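Long-range contacts in 3-ketosteroid-delta4-5alpha-dehydrogenase (Rhodococcus jostii, PDB 4AT2), which probably catalyses the flavin-dependent introduction of a 4,5 double bond into 3-ketosteroids of the 5alpha series, a step in bacterial steroid breakdown: residues F86-G91 with G485-T490; A114-G119 with S479-G484; N171-N176 with Y333-T338; E310-C315 with F443-T448; D316-V321 with A368-A373. One frame throughout, in Å; residues are numbered along the deposited sequence.

Contact 1: residues F86-G91 with G485-T490. With FAD (flavin-adenine dinucleotide), chain D.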
# COMPACT_ATOMS: atom_id res chain seq x y z
N PHE A 86 -12.59 10.00 20.38
CA PHE A 86 -12.65 8.54 20.53
C PHE A 86 -11.29 8.02 20.97
O PHE A 86 -10.25 8.44 20.45
CB PHE A 86 -12.97 7.85 19.20
CG PHE A 86 -14.41 7.91 18.81
CD1 PHE A 86 -15.31 6.97 19.28
CD2 PHE A 86 -14.85 8.87 17.90
CE1 PHE A 86 -16.65 7.00 18.88
CE2 PHE A 86 -16.18 8.91 17.50
CZ PHE A 86 -17.08 7.98 18.00
N ILE A 87 -11.32 7.09 21.91
CA ILE A 87 -10.12 6.37 22.35
C ILE A 87 -10.53 4.89 22.32
O ILE A 87 -11.48 4.51 22.99
CB ILE A 87 -9.70 6.78 23.78
CG1 ILE A 87 -9.71 8.30 23.96
CG2 ILE A 87 -8.31 6.21 24.09
CD1 ILE A 87 -9.47 8.76 25.39
N TYR A 88 -9.83 4.11 21.49
CA TYR A 88 -10.20 2.72 21.25
C TYR A 88 -9.74 1.81 22.39
O TYR A 88 -8.58 1.43 22.45
CB TYR A 88 -9.66 2.23 19.88
CG TYR A 88 -10.38 1.00 19.41
CD1 TYR A 88 -11.55 1.11 18.66
CD2 TYR A 88 -9.93 -0.28 19.78
CE1 TYR A 88 -12.25 -0.01 18.26
CE2 TYR A 88 -10.63 -1.42 19.37
CZ TYR A 88 -11.78 -1.28 18.63
OH TYR A 88 -12.49 -2.38 18.25
N LEU A 89 -10.65 1.48 23.29
CA LEU A 89 -10.31 0.73 24.50
C LEU A 89 -11.32 -0.37 24.74
O LEU A 89 -12.47 -0.26 24.32
CB LEU A 89 -10.27 1.67 25.71
CG LEU A 89 -9.33 2.88 25.60
CD1 LEU A 89 -9.59 3.81 26.76
CD2 LEU A 89 -7.87 2.44 25.58
N GLY A 90 -10.91 -1.44 25.42
CA GLY A 90 -11.83 -2.54 25.65
C GLY A 90 -11.23 -3.60 26.54
O GLY A 90 -10.30 -3.32 27.32
N GLY A 91 -11.79 -4.80 26.43
CA GLY A 91 -11.39 -5.94 27.25
C GLY A 91 -12.08 -6.00 28.60
O GLY A 91 -11.68 -6.77 29.47
N GLY A 485 -6.81 -1.51 7.72
CA GLY A 485 -8.10 -1.08 8.24
C GLY A 485 -7.94 -0.08 9.39
O GLY A 485 -6.89 -0.03 10.04
N TYR A 486 -9.00 0.70 9.63
CA TYR A 486 -8.99 1.71 10.67
C TYR A 486 -10.26 1.62 11.51
O TYR A 486 -11.32 1.25 11.02
CB TYR A 486 -8.87 3.12 10.05
CG TYR A 486 -8.79 4.23 11.07
CD1 TYR A 486 -7.58 4.55 11.69
CD2 TYR A 486 -9.93 4.96 11.45
CE1 TYR A 486 -7.50 5.55 12.64
CE2 TYR A 486 -9.85 5.96 12.42
CZ TYR A 486 -8.62 6.25 13.00
OH TYR A 486 -8.51 7.22 13.97
N ALA A 487 -10.16 1.98 12.79
CA ALA A 487 -11.32 2.13 13.66
C ALA A 487 -11.16 3.43 14.42
O ALA A 487 -10.04 3.76 14.84
CB ALA A 487 -11.46 0.95 14.62
N SER A 488 -12.25 4.19 14.57
CA SER A 488 -12.18 5.46 15.30
C SER A 488 -11.71 5.24 16.74
O SER A 488 -12.19 4.33 17.44
CB SER A 488 -13.53 6.20 15.32
OG SER A 488 -13.80 6.78 14.06
N GLY A 489 -10.74 6.06 17.15
CA GLY A 489 -10.18 5.94 18.49
C GLY A 489 -8.83 5.25 18.54
O GLY A 489 -8.15 5.29 19.56
N THR A 490 -8.43 4.58 17.46
CA THR A 490 -7.18 3.82 17.50
C THR A 490 -5.97 4.72 17.51
O THR A 490 -4.92 4.33 18.00
CB THR A 490 -7.05 2.82 16.33
OG1 THR A 490 -7.26 3.51 15.09
CG2 THR A 490 -8.08 1.69 16.48
PA FAD D . -0.57 15.49 17.40
O1A FAD D . -1.63 15.36 18.42
O2A FAD D . -0.86 16.25 16.18
O5B FAD D . 0.72 16.12 18.11
C5B FAD D . 1.93 16.31 17.38
C4B FAD D . 2.58 17.63 17.84
O4B FAD D . 3.86 17.67 17.19
C3B FAD D . 1.77 18.82 17.31
O3B FAD D . 1.47 19.72 18.41
C2B FAD D . 2.70 19.46 16.27
O2B FAD D . 2.53 20.91 16.25
C1B FAD D . 4.08 19.07 16.79
N9A FAD D . 5.13 19.06 15.76
C8A FAD D . 5.04 18.76 14.46
N7A FAD D . 6.24 18.88 13.91
C5A FAD D . 7.11 19.24 14.88
C6A FAD D . 8.44 19.51 14.90
N6A FAD D . 9.14 19.40 13.78
N1A FAD D . 9.07 19.87 16.03
C2A FAD D . 8.36 19.98 17.22
N3A FAD D . 7.00 19.71 17.19
C4A FAD D . 6.41 19.35 16.01
N1 FAD D . -8.21 9.80 16.10
C2 FAD D . -8.76 9.07 17.13
O2 FAD D . -8.17 8.08 17.56
N3 FAD D . -10.00 9.44 17.69
C4 FAD D . -10.69 10.54 17.17
O4 FAD D . -11.78 10.84 17.67
C4X FAD D . -10.13 11.28 16.13
N5 FAD D . -10.78 12.34 15.59
C5X FAD D . -10.33 12.89 14.44
C6 FAD D . -11.12 13.80 13.74
C7 FAD D . -10.66 14.39 12.56
C7M FAD D . -11.50 15.30 11.89
C8 FAD D . -9.39 14.04 12.06
C8M FAD D . -8.85 14.60 10.88
C9 FAD D . -8.59 13.14 12.77
C9A FAD D . -9.07 12.54 13.95
N10 FAD D . -8.32 11.63 14.62
C10 FAD D . -8.89 10.91 15.60
C1' FAD D . -6.86 11.46 14.38
C2' FAD D . -6.07 12.06 15.55
O2' FAD D . -6.54 13.40 15.72
C3' FAD D . -4.56 12.07 15.25
O3' FAD D . -4.16 10.93 14.48
C4' FAD D . -3.77 12.12 16.57
O4' FAD D . -4.20 13.27 17.31
C5' FAD D . -2.27 12.22 16.30
O5' FAD D . -1.58 12.18 17.56
P FAD D . -0.02 12.60 17.64
O1P FAD D . 0.78 11.74 16.75
O2P FAD D . 0.34 12.72 19.09
O3P FAD D . -0.02 14.04 16.87
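Phe86 and Tyr88 both direct their CB atoms at the turn that carries Gly489, and Ser488 meets both rings. Ser488 CB sits over one face of the Phe86 ring, offset toward the rim, in a CH-pi contact 4.2 Å from the centroid. FAD O4 lies at the edge of the same ring, near its plane. With chi1 at -162° Tyr88 swings its ring away from its own amide N, which brings the ring edge to Ser488 O and CE1 to within 3.8 Å of Ala487 CB. Its hydroxyl reaches on to Glu170 and Arg184. Tyr88 and Thr490 run side by side in the same direction, Thr490 CG2 resting 3.8 Å from Tyr88 CB. Thr490 OG1 donates to Ala487 O at 2.8 Å, in the carbonyl plane, adding to the backbone N-H of the type II turn. With an alanine in place of Thr490, Ala487 O would probably be left with one donor fewer and a gap opened beside Tyr88 CB. The backbones join through Tyr88 N to Gly489 O, 2.8 Å. Phe86 grips the flavin twice, N to FAD O4 at 3.0 Å and O from FAD N3 at 2.9 Å. Gly489 N-caps helix 490-507, and here the flavin's pyrimidine end meets the steroid pocket, whose ligand Tyr486 OH bonds at O1.

Contact 2: residues A114-G119 with S479-G484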
# COMPACT_ATOMS: atom_id res chain seq x y z
N ALA A 114 -8.53 -8.87 12.67
CA ALA A 114 -9.37 -9.01 11.48
C ALA A 114 -9.65 -7.69 10.78
O ALA A 114 -9.64 -7.63 9.55
CB ALA A 114 -10.68 -9.70 11.85
N ALA A 115 -9.89 -6.63 11.56
CA ALA A 115 -10.39 -5.37 11.02
C ALA A 115 -9.30 -4.39 10.64
O ALA A 115 -9.54 -3.50 9.83
CB ALA A 115 -11.35 -4.70 12.01
N LEU A 116 -8.12 -4.53 11.24
CA LEU A 116 -7.09 -3.48 11.13
C LEU A 116 -5.89 -3.91 10.31
O LEU A 116 -4.88 -3.20 10.27
CB LEU A 116 -6.66 -2.98 12.52
CG LEU A 116 -7.80 -2.52 13.44
CD1 LEU A 116 -7.22 -2.05 14.77
CD2 LEU A 116 -8.65 -1.42 12.79
N GLY A 117 -6.01 -5.05 9.65
CA GLY A 117 -4.96 -5.56 8.75
C GLY A 117 -5.25 -5.17 7.31
O GLY A 117 -5.93 -4.18 7.06
N PRO A 118 -4.74 -5.96 6.35
CA PRO A 118 -4.01 -7.21 6.56
C PRO A 118 -2.61 -6.97 7.11
O PRO A 118 -2.10 -5.85 7.07
CB PRO A 118 -3.96 -7.83 5.16
CG PRO A 118 -4.07 -6.68 4.22
CD PRO A 118 -4.92 -5.65 4.92
N GLY A 119 -2.00 -8.02 7.65
CA GLY A 119 -0.64 -7.94 8.16
C GLY A 119 -0.48 -7.09 9.41
O GLY A 119 0.58 -6.53 9.65
N SER A 479 4.12 3.44 13.00
CA SER A 479 3.11 2.44 12.66
C SER A 479 2.59 1.86 13.98
O SER A 479 3.35 1.27 14.74
CB SER A 479 3.75 1.35 11.79
OG SER A 479 2.79 0.41 11.33
N GLY A 480 1.31 2.08 14.26
CA GLY A 480 0.71 1.68 15.55
C GLY A 480 -0.12 0.41 15.42
O GLY A 480 0.29 -0.56 14.77
N VAL A 481 -1.30 0.41 16.03
CA VAL A 481 -2.14 -0.78 15.93
C VAL A 481 -2.69 -0.99 14.51
O VAL A 481 -2.79 -2.13 14.07
CB VAL A 481 -3.24 -0.84 17.01
CG1 VAL A 481 -2.60 -0.89 18.40
CG2 VAL A 481 -4.21 0.33 16.89
N CYS A 482 -3.01 0.08 13.80
CA CYS A 482 -3.58 -0.06 12.44
C CYS A 482 -2.52 -0.31 11.38
O CYS A 482 -1.60 0.49 11.23
CB CYS A 482 -4.40 1.17 12.04
SG CYS A 482 -5.83 1.46 13.08
N ALA A 483 -2.71 -1.38 10.61
CA ALA A 483 -1.83 -1.70 9.48
C ALA A 483 -2.50 -1.44 8.12
O ALA A 483 -1.82 -1.42 7.10
CB ALA A 483 -1.34 -3.14 9.56
N GLY A 484 -3.81 -1.27 8.12
CA GLY A 484 -4.57 -1.13 6.87
C GLY A 484 -5.97 -0.63 7.16
O GLY A 484 -6.27 0.55 6.94
O HOH W 1 -2.29 -3.62 5.44
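Leu116 O is held by two amide N-H groups in succession. Ala483 N comes in nearly along the C=O axis at 2.9 Å, while Gly484 N adds a weak bond at 3.1 Å. Leu116 is where the chain leaves helical geometry after helix 105-115, and its carbonyl turns to the facing loop. With CG anti to the carbonyl carbon (chi1 -53°), its side chain packs on Cys482: CD2 lies 4.0 Å from Cys482 SG, with CD1 almost as near. Ala483 CB fits into the bend of 116-119, 3.8 Å from Pro118 O. Gly484 CA is 3.3 Å from Gly117 O, and a side chain at Gly484 would run into that oxygen. A water lies 2.8 Å from Pro118 O and equally far from Ala483 O, placed to bridge the two. Pro118, after a cis peptide, turns outward to pack on Pro275 of the second subunit. The whole is a helix C-terminus with a cis-proline bend, docked on the loop between strand 471-473 and helix 490-507 of the FAD-binding fold.

Contact 3: residues N171-N176 with Y333-T338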
# COMPACT_ATOMS: atom_id res chain seq x y z
N ASN A 171 -20.14 -4.32 15.28
CA ASN A 171 -21.51 -4.80 15.27
C ASN A 171 -22.10 -4.83 13.87
O ASN A 171 -23.30 -4.60 13.67
CB ASN A 171 -22.37 -3.94 16.20
CG ASN A 171 -23.69 -4.59 16.54
OD1 ASN A 171 -23.77 -5.81 16.71
ND2 ASN A 171 -24.74 -3.78 16.68
N ALA A 172 -21.24 -5.10 12.88
CA ALA A 172 -21.68 -5.25 11.49
C ALA A 172 -20.83 -6.30 10.79
O ALA A 172 -19.77 -6.68 11.29
CB ALA A 172 -21.62 -3.92 10.74
N ALA A 173 -21.33 -6.80 9.67
CA ALA A 173 -20.60 -7.77 8.86
C ALA A 173 -19.33 -7.12 8.30
O ALA A 173 -19.33 -5.92 8.02
CB ALA A 173 -21.48 -8.26 7.73
N PRO A 174 -18.24 -7.89 8.14
CA PRO A 174 -18.10 -9.32 8.45
C PRO A 174 -17.72 -9.59 9.90
O PRO A 174 -17.77 -10.74 10.33
CB PRO A 174 -16.95 -9.74 7.53
CG PRO A 174 -16.06 -8.52 7.51
CD PRO A 174 -17.02 -7.35 7.49
N PHE A 175 -17.35 -8.55 10.64
CA PHE A 175 -16.68 -8.74 11.93
C PHE A 175 -17.57 -9.28 13.04
O PHE A 175 -17.08 -9.95 13.94
CB PHE A 175 -15.95 -7.46 12.35
CG PHE A 175 -15.02 -6.97 11.29
CD1 PHE A 175 -13.96 -7.78 10.87
CD2 PHE A 175 -15.24 -5.75 10.65
CE1 PHE A 175 -13.12 -7.35 9.85
CE2 PHE A 175 -14.40 -5.33 9.63
CZ PHE A 175 -13.34 -6.13 9.23
N ASN A 176 -18.87 -9.01 12.94
CA ASN A 176 -19.81 -9.52 13.93
C ASN A 176 -19.97 -11.05 13.95
O ASN A 176 -20.60 -11.58 14.87
CB ASN A 176 -21.16 -8.80 13.84
CG ASN A 176 -21.87 -9.03 12.52
OD1 ASN A 176 -21.33 -9.66 11.62
ND2 ASN A 176 -23.09 -8.52 12.42
N TYR A 333 -21.91 -3.05 -2.54
CA TYR A 333 -20.54 -3.52 -2.24
C TYR A 333 -20.16 -3.52 -0.76
O TYR A 333 -19.11 -4.06 -0.39
CB TYR A 333 -19.51 -2.68 -3.03
CG TYR A 333 -19.54 -1.21 -2.65
CD1 TYR A 333 -20.43 -0.33 -3.30
CD2 TYR A 333 -18.68 -0.68 -1.68
CE1 TYR A 333 -20.48 1.01 -2.97
CE2 TYR A 333 -18.72 0.67 -1.35
CZ TYR A 333 -19.61 1.51 -2.00
OH TYR A 333 -19.69 2.85 -1.69
N VAL A 334 -20.98 -2.89 0.09
CA VAL A 334 -20.67 -2.81 1.53
C VAL A 334 -21.99 -2.79 2.34
O VAL A 334 -22.94 -2.15 1.92
CB VAL A 334 -19.80 -1.56 1.84
CG1 VAL A 334 -20.54 -0.25 1.52
CG2 VAL A 334 -19.27 -1.58 3.27
N PRO A 335 -22.05 -3.51 3.49
CA PRO A 335 -23.27 -3.35 4.28
C PRO A 335 -23.36 -1.91 4.82
O PRO A 335 -22.36 -1.36 5.31
CB PRO A 335 -23.08 -4.35 5.43
CG PRO A 335 -21.58 -4.47 5.55
CD PRO A 335 -21.11 -4.45 4.12
N GLU A 336 -24.54 -1.31 4.70
CA GLU A 336 -24.69 0.12 4.96
C GLU A 336 -24.72 0.46 6.45
O GLU A 336 -24.77 1.65 6.81
CB GLU A 336 -25.91 0.69 4.21
CG GLU A 336 -25.79 0.67 2.68
CD GLU A 336 -26.12 -0.68 2.04
OE1 GLU A 336 -26.59 -1.60 2.76
OE2 GLU A 336 -25.92 -0.83 0.81
N ASP A 337 -24.65 -0.57 7.31
CA ASP A 337 -24.61 -0.36 8.75
C ASP A 337 -23.23 -0.56 9.36
O ASP A 337 -23.08 -0.48 10.58
CB ASP A 337 -25.67 -1.23 9.47
CG ASP A 337 -25.46 -2.72 9.25
OD1 ASP A 337 -24.67 -3.11 8.36
OD2 ASP A 337 -26.10 -3.50 9.99
N THR A 338 -22.21 -0.77 8.53
CA THR A 338 -20.86 -0.82 9.08
C THR A 338 -20.37 0.59 9.41
O THR A 338 -21.04 1.59 9.11
CB THR A 338 -19.86 -1.60 8.20
OG1 THR A 338 -18.64 -1.79 8.95
CG2 THR A 338 -19.53 -0.84 6.92
O HOH W 2 -23.43 -1.57 13.03
O HOH W 3 -18.16 -4.23 9.89
O HOH W 4 -23.82 -5.69 9.01
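The Asp337 carboxylate brings OD1 to 4.0 Å from Ala172 CB, while its OD2 makes a salt bridge with Lys424. Further along 171-176, the Phe175 ring has Pro174 CG over the centre of one face and pairs edge-to-face with Phe111 of helix 105-115. Between these flat groups the methyl of Ala172 does most of the packing, 3.6 Å from Thr338 CA and close to Asp337 O. Ala173 O faces Pro335 CG at 3.6 Å. A type I turn, Pro335 to Thr338, ends just before helix 340-350 and meets a loop whose bend contains cis-Pro174; the two are pinned together largely through water. One water accepts from Ala173 N and donates to Asp337 OD1, 2.8 Å in each case. Asp337 CG lies between its backbone N and carbonyl carbon (chi1 61°), and this turns OD1 to that water. Another water donates to Asp337 O at 2.7 Å and, weakly, to Asn171 O. A third is 2.7 Å from Thr338 OG1 and also within reach of Ala173 O.

Contact 4: residues E310-C315 with F443-T448. With ASD (4-androstene-3-17-dione), chain B.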
# COMPACT_ATOMS: atom_id res chain seq x y z
N GLU A 310 -6.38 6.07 6.98
CA GLU A 310 -7.75 6.29 7.42
C GLU A 310 -8.48 6.98 6.27
O GLU A 310 -7.89 7.81 5.57
CB GLU A 310 -7.77 7.18 8.67
CG GLU A 310 -9.17 7.50 9.20
CD GLU A 310 -9.87 8.70 8.54
OE1 GLU A 310 -9.24 9.51 7.83
OE2 GLU A 310 -11.09 8.85 8.76
N VAL A 311 -9.76 6.65 6.08
CA VAL A 311 -10.56 7.27 5.02
C VAL A 311 -11.95 7.58 5.56
O VAL A 311 -12.68 6.67 5.95
CB VAL A 311 -10.69 6.38 3.77
CG1 VAL A 311 -11.42 7.13 2.67
CG2 VAL A 311 -9.32 5.92 3.26
N ALA A 312 -12.32 8.85 5.57
CA ALA A 312 -13.65 9.28 5.99
C ALA A 312 -14.54 9.40 4.75
O ALA A 312 -14.04 9.46 3.64
CB ALA A 312 -13.57 10.60 6.72
N PHE A 313 -15.85 9.45 4.97
CA PHE A 313 -16.83 9.47 3.89
C PHE A 313 -17.85 10.51 4.33
O PHE A 313 -18.58 10.28 5.30
CB PHE A 313 -17.46 8.07 3.80
CG PHE A 313 -18.40 7.87 2.64
CD1 PHE A 313 -17.95 7.98 1.32
CD2 PHE A 313 -19.72 7.49 2.86
CE1 PHE A 313 -18.81 7.76 0.25
CE2 PHE A 313 -20.59 7.27 1.80
CZ PHE A 313 -20.14 7.39 0.50
N VAL A 314 -17.88 11.66 3.66
CA VAL A 314 -18.56 12.83 4.22
C VAL A 314 -20.06 12.89 3.92
O VAL A 314 -20.57 13.81 3.27
CB VAL A 314 -17.84 14.17 3.92
CG1 VAL A 314 -16.54 14.26 4.72
CG2 VAL A 314 -17.59 14.34 2.42
N CYS A 315 -20.76 11.89 4.41
CA CYS A 315 -22.21 11.84 4.35
C CYS A 315 -22.69 11.32 5.70
O CYS A 315 -21.99 10.55 6.36
CB CYS A 315 -22.66 10.92 3.20
SG CYS A 315 -24.45 10.87 2.96
N PHE A 443 -16.31 11.57 -2.39
CA PHE A 443 -16.71 11.97 -1.05
C PHE A 443 -15.76 11.48 0.04
O PHE A 443 -16.10 11.50 1.22
CB PHE A 443 -18.14 11.51 -0.76
CG PHE A 443 -19.17 12.58 -0.97
CD1 PHE A 443 -19.35 13.14 -2.23
CD2 PHE A 443 -19.94 13.03 0.09
CE1 PHE A 443 -20.31 14.14 -2.44
CE2 PHE A 443 -20.89 14.03 -0.11
CZ PHE A 443 -21.07 14.58 -1.37
N THR A 444 -14.56 11.08 -0.34
CA THR A 444 -13.61 10.57 0.64
C THR A 444 -12.43 11.51 0.85
O THR A 444 -12.08 12.30 -0.03
CB THR A 444 -13.08 9.18 0.23
OG1 THR A 444 -12.47 9.28 -1.07
CG2 THR A 444 -14.22 8.15 0.20
N LEU A 445 -11.84 11.42 2.03
CA LEU A 445 -10.59 12.13 2.33
C LEU A 445 -9.97 11.41 3.50
O LEU A 445 -10.66 10.71 4.23
CB LEU A 445 -10.85 13.61 2.67
CG LEU A 445 -11.60 13.97 3.96
CD1 LEU A 445 -11.67 15.48 4.07
CD2 LEU A 445 -13.00 13.36 4.00
N GLY A 446 -8.67 11.54 3.69
CA GLY A 446 -8.07 10.75 4.75
C GLY A 446 -6.73 11.21 5.27
O GLY A 446 -6.23 12.26 4.88
N PHE A 447 -6.18 10.40 6.18
CA PHE A 447 -4.89 10.70 6.79
C PHE A 447 -4.07 9.41 6.91
O PHE A 447 -4.60 8.31 6.76
CB PHE A 447 -5.03 11.49 8.12
CG PHE A 447 -5.79 10.77 9.22
CD1 PHE A 447 -5.17 9.79 9.99
CD2 PHE A 447 -7.09 11.15 9.55
CE1 PHE A 447 -5.86 9.15 11.03
CE2 PHE A 447 -7.77 10.53 10.58
CZ PHE A 447 -7.16 9.52 11.32
N THR A 448 -2.76 9.56 7.13
CA THR A 448 -1.83 8.45 7.05
C THR A 448 -1.69 7.73 8.39
O THR A 448 -1.84 8.34 9.45
CB THR A 448 -0.44 8.95 6.60
OG1 THR A 448 0.03 9.95 7.52
CG2 THR A 448 -0.54 9.57 5.21
C1 ASD B . -11.63 10.67 11.92
C10 ASD B . -13.16 10.62 12.08
C11 ASD B . -13.48 12.13 10.00
C12 ASD B . -14.14 13.37 9.35
C13 ASD B . -15.61 13.46 9.73
C14 ASD B . -15.72 13.46 11.25
C15 ASD B . -17.13 13.99 11.56
C16 ASD B . -17.32 15.12 10.53
C17 ASD B . -16.32 14.75 9.45
C18 ASD B . -16.45 12.39 9.00
C19 ASD B . -13.71 9.39 11.34
C2 ASD B . -10.88 9.49 12.59
C3 ASD B . -11.42 9.17 13.96
C4 ASD B . -12.68 9.82 14.41
C5 ASD B . -13.52 10.44 13.54
C6 ASD B . -14.86 10.92 14.08
C7 ASD B . -15.31 12.24 13.44
C8 ASD B . -15.23 12.16 11.92
C9 ASD B . -13.75 11.93 11.51
O1 ASD B . -10.82 8.41 14.71
O2 ASD B . -16.11 15.43 8.45
O HOH W 5 -10.35 11.98 7.06
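Glu310 and Phe447 face each other across two antiparallel strands, 310-313 and 444-448, that form one wall of the steroid pocket. Glu310 CB lies over the centre of the Phe447 ring, 3.6 Å from its centroid, a CH-pi contact. A bend at chi2 (-85°) then folds the carboxylate back across that face, its plane 15° from the ring plane. From here Glu310 OE2 comes to 3.7 Å from C1 of the androstenedione, and the steroid's C2 sits at the edge of the Phe447 ring, near its plane. Ala312 CB, on the same face of the sheet, is 3.6 Å from the steroid's C11, and the steroid's O2 lies near Val314 CG1. Behind this first shell, a water donates to Glu310 OE1 at 2.8 Å and to Leu445 O, tying the carboxylate to the opposite strand. Leu445 CD2 packs on Ala312 CB and, at 3.7 Å, on Val314 CG1. The strands are fixed by backbone bonds, among them Ala312 N to Leu445 O at 2.8 Å. Gly446 has to lack a side chain, since a CB would collide with Glu310 O. On the other face Val311 CG1 meets CB of Thr444, a residue whose OG1 bonds Asn353, and both residues pack on helix 340-350. Past Phe313, Val314 O lies at the edge of the Phe443 ring, 3.3 Å from CD2.

Contact 5: residues D316-V321 with A368-A373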
# COMPACT_ATOMS: atom_id res chain seq x y z
N ASP A 316 -23.87 11.74 6.13
CA ASP A 316 -24.32 11.36 7.46
C ASP A 316 -24.72 9.88 7.53
O ASP A 316 -25.49 9.40 6.69
CB ASP A 316 -25.50 12.22 7.90
CG ASP A 316 -25.82 12.00 9.34
OD1 ASP A 316 -25.04 12.49 10.18
OD2 ASP A 316 -26.82 11.31 9.64
N PRO A 317 -24.23 9.16 8.55
CA PRO A 317 -24.56 7.73 8.66
C PRO A 317 -26.05 7.40 8.85
O PRO A 317 -26.47 6.30 8.51
CB PRO A 317 -23.73 7.27 9.87
CG PRO A 317 -22.54 8.18 9.84
CD PRO A 317 -23.16 9.52 9.50
N GLN A 318 -26.84 8.33 9.39
CA GLN A 318 -28.27 8.05 9.56
C GLN A 318 -29.00 7.99 8.22
O GLN A 318 -30.03 7.33 8.11
CB GLN A 318 -28.93 9.09 10.48
CG GLN A 318 -28.39 9.06 11.92
CD GLN A 318 -29.16 8.14 12.85
OE1 GLN A 318 -29.62 7.07 12.45
NE2 GLN A 318 -29.31 8.56 14.11
N LEU A 319 -28.47 8.68 7.21
CA LEU A 319 -29.00 8.55 5.84
C LEU A 319 -28.51 7.24 5.22
O LEU A 319 -29.30 6.46 4.67
CB LEU A 319 -28.57 9.73 4.96
CG LEU A 319 -29.15 11.09 5.37
CD1 LEU A 319 -28.49 12.19 4.56
CD2 LEU A 319 -30.65 11.11 5.19
N ILE A 320 -27.20 7.02 5.30
CA ILE A 320 -26.56 5.86 4.68
C ILE A 320 -27.25 4.56 5.09
O ILE A 320 -27.57 3.71 4.25
CB ILE A 320 -25.04 5.79 5.01
CG1 ILE A 320 -24.31 7.01 4.44
CG2 ILE A 320 -24.40 4.52 4.48
CD1 ILE A 320 -22.88 7.15 4.93
N VAL A 321 -27.50 4.41 6.39
CA VAL A 321 -28.03 3.15 6.93
C VAL A 321 -29.44 2.82 6.44
O VAL A 321 -29.86 1.66 6.50
CB VAL A 321 -27.93 3.12 8.48
CG1 VAL A 321 -29.07 3.90 9.12
CG2 VAL A 321 -27.87 1.69 8.99
N ALA A 368 -33.05 11.93 7.68
CA ALA A 368 -32.72 13.35 7.77
C ALA A 368 -33.23 13.97 9.07
O ALA A 368 -32.76 15.03 9.46
CB ALA A 368 -33.25 14.11 6.56
N ALA A 369 -34.19 13.31 9.72
CA ALA A 369 -34.75 13.78 10.99
C ALA A 369 -34.09 13.12 12.20
O ALA A 369 -34.31 13.52 13.34
CB ALA A 369 -36.25 13.53 11.02
N ALA A 370 -33.29 12.09 11.93
CA ALA A 370 -32.68 11.27 12.99
C ALA A 370 -31.56 12.04 13.68
O ALA A 370 -30.92 12.92 13.08
CB ALA A 370 -32.14 9.96 12.42
N THR A 371 -31.29 11.67 14.93
CA THR A 371 -30.36 12.41 15.77
C THR A 371 -28.92 12.16 15.32
O THR A 371 -28.49 11.01 15.24
CB THR A 371 -30.52 12.01 17.25
OG1 THR A 371 -31.88 12.21 17.65
CG2 THR A 371 -29.58 12.82 18.14
N THR A 372 -28.19 13.24 15.06
CA THR A 372 -26.81 13.12 14.60
C THR A 372 -25.90 14.25 15.08
O THR A 372 -26.35 15.39 15.25
CB THR A 372 -26.71 12.99 13.06
OG1 THR A 372 -25.34 12.86 12.69
CG2 THR A 372 -27.30 14.23 12.34
N ALA A 373 -24.62 13.92 15.28
CA ALA A 373 -23.60 14.92 15.59
C ALA A 373 -23.19 15.71 14.34
O ALA A 373 -22.52 16.73 14.44
CB ALA A 373 -22.38 14.27 16.24
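Asp316 is the N-cap of the short helix 317-320, and the same carboxylate carries the main polar link to 368-373. Thr372 OG1 donates to the syn lone pair of Asp316 OD1 at 2.6 Å; the two side chains come from opposite directions. Thr374 OG1, in the steroid pocket, bonds OD1 as well. The capping bond runs from Gln318 N to Asp316 OD2, 3.0 Å, reaching it from above the carboxylate plane. Should an alanine replace Asp316, Thr372 OG1 would probably be left without its acceptor and the first turn of the helix without its cap. The second polar link is Gln318 NE2 to Thr371 O, 2.8 Å and nearly straight at 167°, with the acceptor in the amide plane; Glu153 also bonds NE2. Bending at chi2 (-91°) brings the amide there. Van der Waals packing completes the contact: Ala370 CB lies 3.5 Å from Gln318 CD, and Leu319 CD2 is 3.6 Å from Ala368 N and 4.2 Å from Ala368 CB.

Along the chain contact 1 spans all the others, with contact 2 just inside it; contact 5 lies within contact 4, and contact 3 crosses both. Contacts 1 and 2 share the loop between strand 471-473 and helix 490-507, their centres about 12 Å apart. Contact 4 meets contact 1 where Tyr486 packs on Glu310 and Phe447. Strand 309-313 runs on into helix 317-320, linking contact 4 to contact 5, whose Ile320 and Val321 touch the turn of contact 3. Phe175 carries contact 3 back to Ala114 and Ala115 of contact 2. Contacts 1 and 4 thus line the flavin and steroid sites, while 2, 3 and 5 join surrounding parts of the fold.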